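Local coordinates for putative uncharacterized protein TTHB071 (Thermus thermophilus, PDB 3AYV) that is of unknown function but binds zinc ions in a xylose isomerase-like TIM barrel and is suggested to take part in protection against oxidative stress, at residues A[160-163]-A[164-167]; A[104-107]-A[108-112]; A[190-194]-A[195-199]; A[68-71]-A[72-76]. All coordinates share one frame; numbering follows the deposited sequence.

Interaction 1 (A[160-163]-A[164-167]); sequences CFDA and AHAR. With ZN (zinc ion), chain F; ZN (zinc ion), chain G.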
loop_
_atom_site.group_PDB
_atom_site.type_symbol
_atom_site.label_atom_id
_atom_site.label_comp_id
_atom_site.label_asym_id
_atom_site.label_seq_id
_atom_site.Cartn_x
_atom_site.Cartn_y
_atom_site.Cartn_z
ATOM N N CYS A 160 1.367 -3.992 -5.007
ATOM C CA CYS A 160 1.109 -2.559 -5.006
ATOM C C CYS A 160 2.449 -1.854 -5.239
ATOM O O CYS A 160 3.386 -2.028 -4.451
ATOM C CB CYS A 160 0.512 -2.138 -3.652
ATOM S SG CYS A 160 0.368 -0.314 -3.503
ATOM N N PHE A 161 2.547 -1.060 -6.306
ATOM C CA PHE A 161 3.789 -0.368 -6.620
ATOM C C PHE A 161 3.755 1.049 -6.071
ATOM O O PHE A 161 2.856 1.839 -6.394
ATOM C CB PHE A 161 4.032 -0.314 -8.139
ATOM C CG PHE A 161 5.270 0.477 -8.559
ATOM C CD1 PHE A 161 6.500 0.304 -7.922
ATOM C CD2 PHE A 161 5.188 1.407 -9.606
ATOM C CE1 PHE A 161 7.616 1.034 -8.334
ATOM C CE2 PHE A 161 6.294 2.116 -10.041
ATOM C CZ PHE A 161 7.521 1.939 -9.397
ATOM N N ASP A 162 4.779 1.361 -5.282
ATOM C CA ASP A 162 5.029 2.697 -4.813
ATOM C C ASP A 162 6.322 3.186 -5.422
ATOM O O ASP A 162 7.397 2.754 -5.006
ATOM C CB ASP A 162 5.139 2.695 -3.287
ATOM C CG ASP A 162 5.216 4.107 -2.717
ATOM O OD1 ASP A 162 6.083 4.904 -3.114
ATOM O OD2 ASP A 162 4.385 4.438 -1.878
ATOM N N ALA A 163 6.233 4.087 -6.400
ATOM C CA ALA A 163 7.423 4.510 -7.160
ATOM C C ALA A 163 8.429 5.300 -6.321
ATOM O O ALA A 163 9.631 5.197 -6.542
ATOM C CB ALA A 163 7.015 5.316 -8.426
ATOM N N ALA A 164 7.931 6.093 -5.383
ATOM C CA ALA A 164 8.823 6.877 -4.519
ATOM C C ALA A 164 9.665 5.963 -3.618
ATOM O O ALA A 164 10.849 6.232 -3.391
ATOM C CB ALA A 164 8.025 7.869 -3.691
ATOM N N HIS A 165 9.061 4.889 -3.102
ATOM C CA HIS A 165 9.836 3.956 -2.300
ATOM C C HIS A 165 10.946 3.363 -3.137
ATOM O O HIS A 165 12.064 3.206 -2.644
ATOM C CB HIS A 165 8.955 2.837 -1.734
ATOM C CG HIS A 165 7.993 3.300 -0.690
ATOM N ND1 HIS A 165 7.028 2.474 -0.159
ATOM C CD2 HIS A 165 7.826 4.513 -0.095
ATOM C CE1 HIS A 165 6.309 3.150 0.723
ATOM N NE2 HIS A 165 6.774 4.391 0.773
ATOM N N ALA A 166 10.661 3.010 -4.396
ATOM C CA ALA A 166 11.727 2.497 -5.267
ATOM C C ALA A 166 12.842 3.542 -5.468
ATOM O O ALA A 166 14.037 3.229 -5.425
ATOM C CB ALA A 166 11.148 2.051 -6.616
ATOM N N ARG A 167 12.433 4.787 -5.641
ATOM C CA ARG A 167 13.383 5.862 -5.941
ATOM C C ARG A 167 14.250 6.190 -4.745
ATOM O O ARG A 167 15.459 6.369 -4.902
ATOM C CB ARG A 167 12.620 7.112 -6.381
ATOM C CG ARG A 167 13.513 8.337 -6.720
ATOM C CD ARG A 167 14.522 8.084 -7.840
ATOM N NE ARG A 167 15.260 9.324 -8.151
ATOM C CZ ARG A 167 15.082 10.052 -9.253
ATOM N NH1 ARG A 167 14.203 9.668 -10.173
ATOM N NH2 ARG A 167 15.797 11.167 -9.442
HETATM ZN ZN ZN F . 3.126 3.474 -0.469
HETATM ZN ZN ZN G . 5.718 6.259 1.453
HETATM O O HOH W 1 5.568 6.954 -0.823
HETATM O O HOH W 2 1.961 3.378 1.772
HETATM O O HOH W 3 3.835 5.252 1.012
HETATM O O HOH W 4 5.774 5.668 3.556
#

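Interaction 2 (A[104-107]-A[108-112]); sequences TPEE and ALERA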
loop_
_atom_site.group_PDB
_atom_site.type_symbol
_atom_site.label_atom_id
_atom_site.label_comp_id
_atom_site.label_asym_id
_atom_site.label_seq_id
_atom_site.Cartn_x
_atom_site.Cartn_y
_atom_site.Cartn_z
ATOM N N THR A 104 21.228 -6.217 1.264
ATOM C CA THR A 104 21.775 -6.463 -0.063
ATOM C C THR A 104 20.753 -7.224 -0.906
ATOM O O THR A 104 19.803 -7.777 -0.358
ATOM C CB THR A 104 23.058 -7.348 -0.009
ATOM O OG1 THR A 104 22.722 -8.644 0.514
ATOM C CG2 THR A 104 24.122 -6.692 0.900
ATOM N N PRO A 105 20.927 -7.230 -2.235
ATOM C CA PRO A 105 20.057 -8.084 -3.064
ATOM C C PRO A 105 20.011 -9.539 -2.601
ATOM O O PRO A 105 18.939 -10.160 -2.653
ATOM C CB PRO A 105 20.693 -7.955 -4.457
ATOM C CG PRO A 105 21.159 -6.482 -4.469
ATOM C CD PRO A 105 21.778 -6.355 -3.076
ATOM N N GLU A 106 21.152 -10.099 -2.174
ATOM C CA GLU A 106 21.212 -11.512 -1.758
ATOM C C GLU A 106 20.383 -11.694 -0.498
ATOM O O GLU A 106 19.604 -12.617 -0.416
ATOM C CB GLU A 106 22.681 -11.987 -1.571
ATOM C CG GLU A 106 22.902 -13.482 -1.134
ATOM C CD GLU A 106 24.402 -13.851 -0.884
ATOM O OE1 GLU A 106 25.131 -13.010 -0.272
ATOM O OE2 GLU A 106 24.850 -14.986 -1.273
ATOM N N GLU A 107 20.544 -10.791 0.474
ATOM C CA GLU A 107 19.755 -10.835 1.712
ATOM C C GLU A 107 18.246 -10.719 1.444
ATOM O O GLU A 107 17.447 -11.450 2.044
ATOM C CB GLU A 107 20.195 -9.730 2.659
ATOM C CG GLU A 107 21.501 -10.087 3.397
ATOM C CD GLU A 107 22.205 -8.872 4.002
ATOM O OE1 GLU A 107 21.836 -7.709 3.701
ATOM O OE2 GLU A 107 23.142 -9.105 4.793
ATOM N N ALA A 108 17.859 -9.804 0.550
ATOM C CA ALA A 108 16.431 -9.615 0.236
ATOM C C ALA A 108 15.864 -10.867 -0.429
ATOM O O ALA A 108 14.746 -11.294 -0.134
ATOM C CB ALA A 108 16.250 -8.405 -0.682
ATOM N N LEU A 109 16.643 -11.433 -1.348
ATOM C CA LEU A 109 16.228 -12.631 -2.071
ATOM C C LEU A 109 16.060 -13.815 -1.140
ATOM O O LEU A 109 15.091 -14.571 -1.258
ATOM C CB LEU A 109 17.247 -12.947 -3.202
ATOM C CG LEU A 109 16.884 -14.171 -4.067
ATOM C CD1 LEU A 109 15.472 -14.069 -4.701
ATOM C CD2 LEU A 109 17.979 -14.415 -5.148
ATOM N N GLU A 110 16.968 -13.965 -0.176
ATOM C CA GLU A 110 16.882 -15.083 0.765
ATOM C C GLU A 110 15.641 -15.008 1.672
ATOM O O GLU A 110 15.196 -16.012 2.185
ATOM C CB GLU A 110 18.136 -15.155 1.638
ATOM C CG GLU A 110 19.376 -15.608 0.868
ATOM C CD GLU A 110 20.641 -15.531 1.728
ATOM O OE1 GLU A 110 21.250 -14.433 1.816
ATOM O OE2 GLU A 110 21.019 -16.568 2.327
ATOM N N ARG A 111 15.089 -13.810 1.858
ATOM C CA ARG A 111 13.878 -13.666 2.645
ATOM C C ARG A 111 12.640 -14.094 1.875
ATOM O O ARG A 111 11.585 -14.255 2.507
ATOM C CB ARG A 111 13.663 -12.208 3.049
ATOM C CG ARG A 111 14.530 -11.690 4.185
ATOM C CD ARG A 111 14.292 -10.156 4.373
ATOM N NE ARG A 111 12.872 -9.831 4.560
ATOM C CZ ARG A 111 12.309 -9.620 5.749
ATOM N NH1 ARG A 111 13.061 -9.670 6.851
ATOM N NH2 ARG A 111 10.998 -9.342 5.854
ATOM N N ALA A 112 12.727 -14.227 0.546
ATOM C CA ALA A 112 11.478 -14.340 -0.271
ATOM C C ALA A 112 10.600 -15.556 0.070
ATOM O O ALA A 112 9.380 -15.424 0.298
ATOM C CB ALA A 112 11.797 -14.324 -1.762
#

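Interaction 3 (A[190-194]-A[195-199]); sequences DTDGV and YDRHW. With ZN (zinc ion), chain G.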
loop_
_atom_site.group_PDB
_atom_site.type_symbol
_atom_site.label_atom_id
_atom_site.label_comp_id
_atom_site.label_asym_id
_atom_site.label_seq_id
_atom_site.Cartn_x
_atom_site.Cartn_y
_atom_site.Cartn_z
ATOM N N ASP A 190 4.875 12.226 -5.223
ATOM C CA ASP A 190 6.176 12.578 -5.758
ATOM C C ASP A 190 7.190 12.858 -4.641
ATOM O O ASP A 190 6.830 13.041 -3.476
ATOM C CB ASP A 190 6.083 13.754 -6.747
ATOM C CG ASP A 190 7.017 13.588 -7.940
ATOM O OD1 ASP A 190 7.983 12.796 -7.857
ATOM O OD2 ASP A 190 6.839 14.306 -8.956
ATOM N N THR A 191 8.449 12.866 -5.032
ATOM C CA THR A 191 9.562 12.970 -4.110
ATOM C C THR A 191 10.642 13.813 -4.787
ATOM O O THR A 191 10.702 13.890 -6.021
ATOM C CB THR A 191 10.137 11.574 -3.766
ATOM O OG1 THR A 191 11.396 11.740 -3.091
ATOM C CG2 THR A 191 10.353 10.716 -5.034
ATOM N N ASP A 192 11.490 14.437 -3.977
ATOM C CA ASP A 192 12.688 15.102 -4.487
ATOM C C ASP A 192 13.835 14.152 -4.833
ATOM O O ASP A 192 14.910 14.592 -5.268
ATOM C CB ASP A 192 13.147 16.178 -3.490
ATOM C CG ASP A 192 13.442 15.626 -2.083
ATOM O OD1 ASP A 192 13.393 14.400 -1.841
ATOM O OD2 ASP A 192 13.743 16.454 -1.199
ATOM N N GLY A 193 13.614 12.848 -4.642
ATOM C CA GLY A 193 14.627 11.864 -4.882
ATOM C C GLY A 193 15.504 11.574 -3.686
ATOM O O GLY A 193 16.436 10.775 -3.801
ATOM N N VAL A 194 15.226 12.236 -2.560
ATOM C CA VAL A 194 16.024 12.066 -1.339
ATOM C C VAL A 194 15.186 11.504 -0.193
ATOM O O VAL A 194 15.575 10.512 0.434
ATOM C CB VAL A 194 16.702 13.397 -0.889
ATOM C CG1 VAL A 194 17.567 13.155 0.378
ATOM C CG2 VAL A 194 17.574 13.957 -2.023
ATOM N N TYR A 195 14.042 12.123 0.074
ATOM C CA TYR A 195 13.143 11.665 1.120
ATOM C C TYR A 195 11.821 11.204 0.520
ATOM O O TYR A 195 11.411 11.694 -0.538
ATOM C CB TYR A 195 12.861 12.765 2.158
ATOM C CG TYR A 195 14.122 13.175 2.843
ATOM C CD1 TYR A 195 14.667 12.390 3.859
ATOM C CD2 TYR A 195 14.810 14.316 2.439
ATOM C CE1 TYR A 195 15.884 12.732 4.458
ATOM C CE2 TYR A 195 16.000 14.688 3.050
ATOM C CZ TYR A 195 16.529 13.886 4.060
ATOM O OH TYR A 195 17.721 14.221 4.656
ATOM N N ASP A 196 11.142 10.320 1.234
ATOM C CA ASP A 196 9.791 9.924 0.868
ATOM C C ASP A 196 8.808 11.041 1.236
ATOM O O ASP A 196 8.191 11.024 2.293
ATOM C CB ASP A 196 9.434 8.623 1.569
ATOM C CG ASP A 196 8.180 7.985 1.006
ATOM O OD1 ASP A 196 7.790 8.209 -0.157
ATOM O OD2 ASP A 196 7.587 7.244 1.772
ATOM N N ARG A 197 8.673 12.014 0.329
ATOM C CA ARG A 197 8.021 13.294 0.628
ATOM C C ARG A 197 6.521 13.255 0.688
ATOM O O ARG A 197 5.910 14.064 1.419
ATOM C CB ARG A 197 8.448 14.358 -0.398
ATOM C CG ARG A 197 9.923 14.673 -0.345
ATOM C CD ARG A 197 10.225 15.437 0.931
ATOM N NE ARG A 197 11.547 16.024 0.865
ATOM C CZ ARG A 197 12.020 16.892 1.760
ATOM N NH1 ARG A 197 11.290 17.260 2.796
ATOM N NH2 ARG A 197 13.228 17.378 1.598
ATOM N N HIS A 198 5.920 12.317 -0.044
ATOM C CA HIS A 198 4.462 12.270 -0.160
ATOM C C HIS A 198 3.910 13.602 -0.696
ATOM O O HIS A 198 2.888 14.091 -0.224
ATOM C CB HIS A 198 3.793 11.851 1.171
ATOM C CG HIS A 198 3.977 10.402 1.500
ATOM N ND1 HIS A 198 2.959 9.613 1.992
ATOM C CD2 HIS A 198 5.047 9.582 1.346
ATOM C CE1 HIS A 198 3.401 8.379 2.159
ATOM N NE2 HIS A 198 4.667 8.337 1.787
ATOM N N TRP A 199 4.613 14.174 -1.672
ATOM C CA TRP A 199 4.149 15.400 -2.316
ATOM C C TRP A 199 3.141 15.056 -3.407
ATOM O O TRP A 199 3.082 13.910 -3.873
ATOM C CB TRP A 199 5.305 16.135 -2.967
ATOM C CG TRP A 199 6.297 16.806 -2.034
ATOM C CD1 TRP A 199 6.106 17.175 -0.721
ATOM C CD2 TRP A 199 7.611 17.245 -2.389
ATOM N NE1 TRP A 199 7.246 17.801 -0.241
ATOM C CE2 TRP A 199 8.179 17.853 -1.245
ATOM C CE3 TRP A 199 8.374 17.170 -3.562
ATOM C CZ2 TRP A 199 9.478 18.394 -1.253
ATOM C CZ3 TRP A 199 9.670 17.696 -3.564
ATOM C CH2 TRP A 199 10.202 18.297 -2.419
HETATM ZN ZN ZN G . 5.718 6.259 1.453
HETATM O O HOH W 5 7.087 10.320 -1.778
HETATM O O HOH W 1 5.568 6.954 -0.823
HETATM O O HOH W 3 3.835 5.252 1.012
HETATM O O HOH W 4 5.774 5.668 3.556
#

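Interaction 4 (A[68-71]-A[72-76]); sequences PEVR and GLTLR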
loop_
_atom_site.group_PDB
_atom_site.type_symbol
_atom_site.label_atom_id
_atom_site.label_comp_id
_atom_site.label_asym_id
_atom_site.label_seq_id
_atom_site.Cartn_x
_atom_site.Cartn_y
_atom_site.Cartn_z
ATOM N N PRO A 68 11.314 -13.038 18.389
ATOM C CA PRO A 68 10.084 -13.839 18.269
ATOM C C PRO A 68 8.832 -13.074 18.684
ATOM O O PRO A 68 7.738 -13.368 18.155
ATOM C CB PRO A 68 10.292 -15.034 19.223
ATOM C CG PRO A 68 11.664 -14.865 19.867
ATOM C CD PRO A 68 12.331 -13.645 19.291
ATOM N N GLU A 69 8.947 -12.150 19.638
ATOM C CA GLU A 69 7.773 -11.369 20.065
ATOM C C GLU A 69 7.299 -10.417 18.964
ATOM O O GLU A 69 6.098 -10.182 18.803
ATOM C CB GLU A 69 8.019 -10.592 21.355
ATOM C CG GLU A 69 8.065 -11.474 22.601
ATOM C CD GLU A 69 7.928 -10.666 23.897
ATOM O OE1 GLU A 69 6.914 -9.949 24.076
ATOM O OE2 GLU A 69 8.845 -10.751 24.750
ATOM N N VAL A 70 8.246 -9.866 18.214
ATOM C CA VAL A 70 7.900 -9.060 17.042
ATOM C C VAL A 70 7.184 -9.899 15.971
ATOM O O VAL A 70 6.218 -9.443 15.377
ATOM C CB VAL A 70 9.144 -8.376 16.445
ATOM C CG1 VAL A 70 8.839 -7.721 15.111
ATOM C CG2 VAL A 70 9.693 -7.313 17.459
ATOM N N ARG A 71 7.664 -11.115 15.729
ATOM C CA ARG A 71 6.991 -11.995 14.747
ATOM C C ARG A 71 5.546 -12.252 15.165
ATOM O O ARG A 71 4.656 -12.196 14.332
ATOM C CB ARG A 71 7.715 -13.327 14.622
ATOM C CG ARG A 71 9.143 -13.210 14.043
ATOM C CD ARG A 71 9.652 -14.551 13.452
ATOM N NE ARG A 71 9.737 -15.641 14.433
ATOM C CZ ARG A 71 10.815 -15.890 15.194
ATOM N NH1 ARG A 71 11.905 -15.115 15.135
ATOM N NH2 ARG A 71 10.803 -16.915 16.038
ATOM N N GLY A 72 5.352 -12.567 16.447
ATOM C CA GLY A 72 4.024 -12.820 17.023
ATOM C C GLY A 72 3.098 -11.612 16.899
ATOM O O GLY A 72 1.939 -11.719 16.455
ATOM N N LEU A 73 3.609 -10.451 17.304
ATOM C CA LEU A 73 2.870 -9.193 17.208
ATOM C C LEU A 73 2.478 -8.862 15.752
ATOM O O LEU A 73 1.326 -8.437 15.472
ATOM C CB LEU A 73 3.704 -8.045 17.806
ATOM C CG LEU A 73 3.026 -6.671 17.703
ATOM C CD1 LEU A 73 1.746 -6.510 18.601
ATOM C CD2 LEU A 73 4.035 -5.549 17.993
ATOM N N THR A 74 3.440 -9.055 14.840
ATOM C CA THR A 74 3.230 -8.778 13.414
ATOM C C THR A 74 2.073 -9.626 12.871
ATOM O O THR A 74 1.172 -9.104 12.203
ATOM C CB THR A 74 4.509 -9.050 12.574
ATOM O OG1 THR A 74 5.568 -8.212 13.071
ATOM C CG2 THR A 74 4.286 -8.672 11.108
ATOM N N LEU A 75 2.116 -10.918 13.171
ATOM C CA LEU A 75 1.029 -11.798 12.748
ATOM C C LEU A 75 -0.319 -11.332 13.306
ATOM O O LEU A 75 -1.290 -11.222 12.530
ATOM C CB LEU A 75 1.321 -13.260 13.101
ATOM C CG LEU A 75 0.312 -14.291 12.571
ATOM C CD1 LEU A 75 0.221 -14.214 11.033
ATOM C CD2 LEU A 75 0.740 -15.695 13.045
ATOM N N ARG A 76 -0.373 -11.028 14.610
ATOM C CA ARG A 76 -1.619 -10.526 15.238
ATOM C C ARG A 76 -2.118 -9.228 14.590
ATOM O O ARG A 76 -3.332 -9.078 14.319
ATOM C CB ARG A 76 -1.471 -10.364 16.764
ATOM C CG ARG A 76 -1.332 -11.671 17.540
ATOM C CD ARG A 76 -1.377 -11.480 19.094
ATOM N NE ARG A 76 -0.407 -10.529 19.670
ATOM C CZ ARG A 76 0.828 -10.856 20.078
ATOM N NH1 ARG A 76 1.293 -12.090 19.939
ATOM N NH2 ARG A 76 1.620 -9.931 20.595
#

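Interaction 1 (A[160-163]-A[164-167])
D162 holds CG anti to its own N (chi1 -172°), while H165 turns CG away from its carbonyl carbon (chi1 -69°), and this lays the carboxylate of D162 over the imidazole of H165. The site lies where strand 158-162 of the TIM barrel passes into helix 163-169, with D162 as the N-cap. The two planes are 3° apart and stacked. CG of D162 sits 3.4 Å above the centre of the H165 ring. The same carboxylate caps the helix: H165 N donates to D162 OD1 at 3.0 Å, from above the carboxylate plane. One oxygen therefore serves the helix end and the other serves a metal. D162 OD2 binds one zinc ion, together with E136, H187 and E223. H165 NE2 binds a second zinc, shared with D196 and H198, and H165 ND1 is bonded to the O of N137, which fixes the ring rotation. The two zincs share water 3. F161 touches A166 with the edge of its ring, and its ring meets W178. Water 1 lies 3.0 Å from D162 OD2, within hydrogen-bonding distance, and also binds the zinc held by H165.

Interaction 2 (A[104-107]-A[108-112])
A capping box opens helix 105-110, and the N-terminal turns of that helix, from the N-cap T104 to R111, make this contact. These turns are held by backbone bonds: A108 N donates to T104 O at 3.0 Å, L109 N to P105 O at 2.9 Å and E110 N to E106 O at 3.0 Å. T104 OG1 accepts from E107 N at 3.1 Å. In return, E107 OE1 accepts from T104 N at 2.9 Å, on the anti side and 30° out of the carboxylate plane. E107 reaches back because its CG is anti to the carbonyl carbon (chi1 -78°) and the chain beyond is extended. These two reciprocal bonds take up the N-H groups of T104 and E107 at the start of the helix. The helix belongs to the segment that follows barrel strand 92-96 in the TIM fold. A108 is buried, packing on I99, P141 and A145, and L109 rests on P148 of helix 147-153. On the outer surface, E106 and E110 run side by side and point the same way. CG of E106 lies 3.5 Å from OE1 of E110. Their nearest carboxylate oxygens, both OE1, stay 4.6 Å apart, so the like charges probably repel mildly. R111 N gives E107 O a weak bond of 3.3 Å, while the R111 guanidinium forms a salt bridge with D62.

Interaction 3 (A[190-194]-A[195-199])
D190 and W199 form a single antiparallel hydrogen-bonded pair that closes the 190-199 part of the loop, with D190 N to W199 O at 2.8 Å and W199 N to D190 O at 3.1 Å. Inside the loop, T191 OG1 donates to Y195 O at 2.6 Å and accepts from G193 N, an ST turn. D192 CG sits between its backbone N and carbonyl carbon (chi1 58°), which turns OD1 back to V194 N, in an Asx turn, and, through its syn lone pair, to Y195 N at 3.0 Å. Its OD2 takes R197 NE and NH2, each at 3.0 Å, from one face, a side-on salt bridge with planes 72° apart. An alanine at D192 would remove both oxygens, and is likely to leave V194 N and Y195 N without their acceptor and R197 free to swing. The loop follows barrel strand 185-188 and carries metal ligands of the TIM-barrel zinc centre. D196 OD2 and H198 NE2 bind one zinc, and H165 completes its protein ligands. V194 CG1 lies over one face of the Y195 ring, a CH-pi contact. W199 rests atom CH2 of its ring on D192 CB, and meets R203 by cation-pi.

Interaction 4 (A[68-71]-A[72-76])
The first two turns of helix 68-87, the long helix between barrel strands 52-55 and 92-96, form this contact. V70 and T74 are the pair that carries a side-chain bond. T74 OG1 donates to V70 O at 2.7 Å, and T74 N donates to the same oxygen at 2.9 Å. The two donors come from opposite faces of the carbonyl plane, and OG1 stands 39° out of it. The hydroxyl folds back on the helix because OG1 is anti to the carbonyl carbon of T74 (chi1 -59°). T74 OG1 also accepts from D62 N of the loop. The threonine is buried and packs on L61 and L63. A valine at T74 would lack the hydroxyl, and D62 N would probably be left without its acceptor. Around this pair the backbone is regular: G72 N bonds P68 O at 3.0 Å, L73 N bonds E69 O at 2.9 Å and L75 N bonds R71 O at 3.1 Å. R71 bends at chi3 (-61°), which lays one face of its guanidinium against P68, whose CA sits 3.7 Å above the guanidinium plane. Its NH1 is bonded to the O of S65. L75 packs on L121 and V122 of helix 120-129. A threonine hydroxyl returned to the carbonyl four residues back is a common feature of helices, and here it lies in the beta-alpha-beta crossover of a TIM barrel.

How the interactions relate
The four contacts follow the chain in series, and none nests in or crosses another. Interaction 4 comes first, in the helix between strands 52-55 and 92-96. Interaction 2 starts a helix after strand 92-96, and its nearest atoms are about 9 Å from those of interaction 4. R111 of interaction 2 and T74 of interaction 4 both bond D62. Interaction 1 follows at the end of strand 158-162, and interaction 3 closes a ten-residue turn-back within the loop after strand 185-188. These last two touch: A164 packs on T191 and D196, and R167 on G193. Both supply ligands to one zinc ion and share waters 1, 3 and 4. Interactions 2 and 4 belong to the outer part of the barrel.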